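Local coordinates for protein glutathione S-transferase (Pseudomonas protegens, PDB 4IKH) that probably transfers glutathione to electrophilic substrates and can hold two glutathione molecules in each subunit, at residues G164-H169 against E174-E179. Residues are numbered along the deposited sequence; the frame is centred on the assembly and turned at random.
Sequences GVLDKH and EWIMGE
His-169 NE2 donates a hydrogen bond of 2.6 Å to the backbone carbonyl O of Ile-176, a compact example of how a helical side chain can hold a turn that follows soon after it in sequence. The N-H...O angle is 154°, and NE2 lies in the plane of the carbonyl, at one of its lone pairs, while the oxygen sits at the ring edge, tilted 16° from the imidazole plane. With CG anti to the backbone N (chi1 171°), the ring reaches out from the helix and presents NE2 to the turn. Because this bond uses NE2 as the donor, that nitrogen must carry a proton.

The hydrocarbon side of the contact is looser. CG2 of Ile-176 passes 3.8 Å from His-169 NE2, and Leu-166 CD1 approaches Ile-176 CG1 at 4.4 Å, a distant apolar touch one helical turn before the histidine. The accepting carbonyl belongs to a type I turn from Trp-175 to Gly-178, in which Gly-178 N bonds to Trp-175 O at 2.8 Å and Trp-175 N to Gly-178 O at 2.7 Å; the pair Glu-174 and Trp-175 opposite Gly-178 fits a classic beta bulge. Were His-169 shortened to an alanine, the Ile-176 carbonyl would probably lose this donor, and a gap would be likely to open beside the isoleucine side chain.

Away from the glutathione sites, the contact ties the end of helix 150-170 to the loop leading into helix 183-196, within the all-helical C-terminal domain of the GST fold. Asp-185 of helix 183-196 accepts a hydrogen bond from Ile-176 N, Trp-120 of helix 111-140 meets both His-169 and Ile-176, and Leu-166 packs against helices 183-196 and 211-220.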
loop_
_atom_site.group_PDB
_atom_site.type_symbol
_atom_site.label_atom_id
_atom_site.label_comp_id
_atom_site.label_asym_id
_atom_site.label_seq_id
_atom_site.Cartn_x
_atom_site.Cartn_y
_atom_site.Cartn_z
ATOM N N GLY A 164 13.245 -10.582 6.672
ATOM C CA GLY A 164 13.415 -12.017 6.524
ATOM C C GLY A 164 12.508 -12.592 5.456
ATOM O O GLY A 164 12.870 -13.546 4.773
ATOM N N VAL A 165 11.315 -12.022 5.309
ATOM C CA VAL A 165 10.412 -12.468 4.262
ATOM C C VAL A 165 11.059 -12.149 2.925
ATOM O O VAL A 165 11.120 -12.989 2.017
ATOM C CB VAL A 165 9.035 -11.765 4.355
ATOM C CG1 VAL A 165 8.260 -11.943 3.059
ATOM C CG2 VAL A 165 8.238 -12.310 5.529
ATOM N N LEU A 166 11.565 -10.927 2.820
ATOM C CA LEU A 166 12.211 -10.482 1.599
ATOM C C LEU A 166 13.531 -11.239 1.358
ATOM O O LEU A 166 13.874 -11.574 0.215
ATOM C CB LEU A 166 12.487 -8.987 1.696
ATOM C CG LEU A 166 12.978 -8.362 0.394
ATOM C CD1 LEU A 166 11.856 -8.364 -0.628
ATOM C CD2 LEU A 166 13.480 -6.946 0.651
ATOM N N ASP A 167 14.269 -11.504 2.431
ATOM C CA ASP A 167 15.551 -12.209 2.301
ATOM C C ASP A 167 15.347 -13.627 1.780
ATOM O O ASP A 167 16.045 -14.065 0.859
ATOM C CB ASP A 167 16.304 -12.229 3.626
ATOM C CG ASP A 167 17.731 -12.755 3.482
ATOM O OD1 ASP A 167 18.579 -12.032 2.913
ATOM O OD2 ASP A 167 18.002 -13.884 3.951
ATOM N N LYS A 168 14.390 -14.340 2.367
ATOM C CA LYS A 168 14.040 -15.676 1.903
ATOM C C LYS A 168 13.649 -15.638 0.427
ATOM O O LYS A 168 14.021 -16.509 -0.340
ATOM C CB LYS A 168 12.884 -16.227 2.737
ATOM C CG LYS A 168 12.313 -17.551 2.249
ATOM C CD LYS A 168 13.011 -18.730 2.903
ATOM C CE LYS A 168 12.188 -20.010 2.780
ATOM N NZ LYS A 168 10.861 -19.886 3.462
ATOM N N HIS A 169 12.912 -14.609 0.026
ATOM C CA HIS A 169 12.409 -14.523 -1.345
ATOM C C HIS A 169 13.503 -14.257 -2.383
ATOM O O HIS A 169 13.422 -14.734 -3.505
ATOM C CB HIS A 169 11.345 -13.429 -1.444
ATOM C CG HIS A 169 10.928 -13.113 -2.848
ATOM N ND1 HIS A 169 10.073 -13.921 -3.573
ATOM C CD2 HIS A 169 11.243 -12.077 -3.662
ATOM C CE1 HIS A 169 9.880 -13.394 -4.769
ATOM N NE2 HIS A 169 10.578 -12.273 -4.852
ATOM N N GLU A 174 18.014 -12.488 -9.071
ATOM C CA GLU A 174 18.689 -11.228 -9.352
ATOM C C GLU A 174 17.976 -10.029 -8.720
ATOM O O GLU A 174 18.616 -9.145 -8.145
ATOM C CB GLU A 174 18.775 -11.025 -10.854
ATOM C CG GLU A 174 19.615 -12.085 -11.545
ATOM C CD GLU A 174 19.955 -11.688 -12.957
ATOM O OE1 GLU A 174 20.327 -10.510 -13.153
ATOM O OE2 GLU A 174 19.840 -12.537 -13.869
ATOM N N TRP A 175 16.649 -10.000 -8.857
ATOM C CA TRP A 175 15.811 -8.937 -8.296
ATOM C C TRP A 175 14.546 -9.560 -7.724
ATOM O O TRP A 175 14.354 -10.771 -7.812
ATOM C CB TRP A 175 15.406 -7.934 -9.383
ATOM C CG TRP A 175 16.568 -7.296 -10.107
ATOM C CD1 TRP A 175 17.069 -7.643 -11.332
ATOM C CD2 TRP A 175 17.349 -6.185 -9.654
ATOM N NE1 TRP A 175 18.128 -6.820 -11.660
ATOM C CE2 TRP A 175 18.315 -5.916 -10.647
ATOM C CE3 TRP A 175 17.322 -5.388 -8.503
ATOM C CZ2 TRP A 175 19.254 -4.887 -10.516
ATOM C CZ3 TRP A 175 18.254 -4.374 -8.372
ATOM C CH2 TRP A 175 19.203 -4.128 -9.375
ATOM N N ILE A 176 13.667 -8.732 -7.165
ATOM C CA ILE A 176 12.420 -9.224 -6.584
ATOM C C ILE A 176 11.627 -10.132 -7.532
ATOM O O ILE A 176 11.155 -11.196 -7.121
ATOM C CB ILE A 176 11.539 -8.048 -6.075
ATOM C CG1 ILE A 176 12.233 -7.360 -4.888
ATOM C CG2 ILE A 176 10.145 -8.550 -5.707
ATOM C CD1 ILE A 176 11.617 -6.025 -4.431
HETATM N N MSE A 177 11.480 -9.724 -8.791
HETATM C CA MSE A 177 10.783 -10.556 -9.773
HETATM C C MSE A 177 11.725 -11.517 -10.521
HETATM O O MSE A 177 11.490 -11.873 -11.688
HETATM C CB MSE A 177 10.013 -9.690 -10.770
HETATM C CG MSE A 177 8.802 -8.987 -10.135
HETATM SE SE MSE A 177 7.642 -10.309 -9.268
HETATM C CE MSE A 177 7.360 -11.480 -10.804
ATOM N N GLY A 178 12.787 -11.943 -9.847
ATOM C CA GLY A 178 13.742 -12.851 -10.462
ATOM C C GLY A 178 14.710 -12.132 -11.377
ATOM O O GLY A 178 15.509 -11.296 -10.925
ATOM N N GLU A 179 14.633 -12.440 -12.667
ATOM C CA GLU A 179 15.618 -11.935 -13.616
ATOM C C GLU A 179 15.407 -10.463 -13.983
ATOM O O GLU A 179 16.368 -9.721 -14.184
ATOM C CB GLU A 179 15.648 -12.828 -14.856
ATOM C CG GLU A 179 15.740 -14.313 -14.500
ATOM C CD GLU A 179 16.707 -15.079 -15.381
ATOM O OE1 GLU A 179 16.319 -15.436 -16.513
ATOM O OE2 GLU A 179 17.850 -15.333 -14.938
#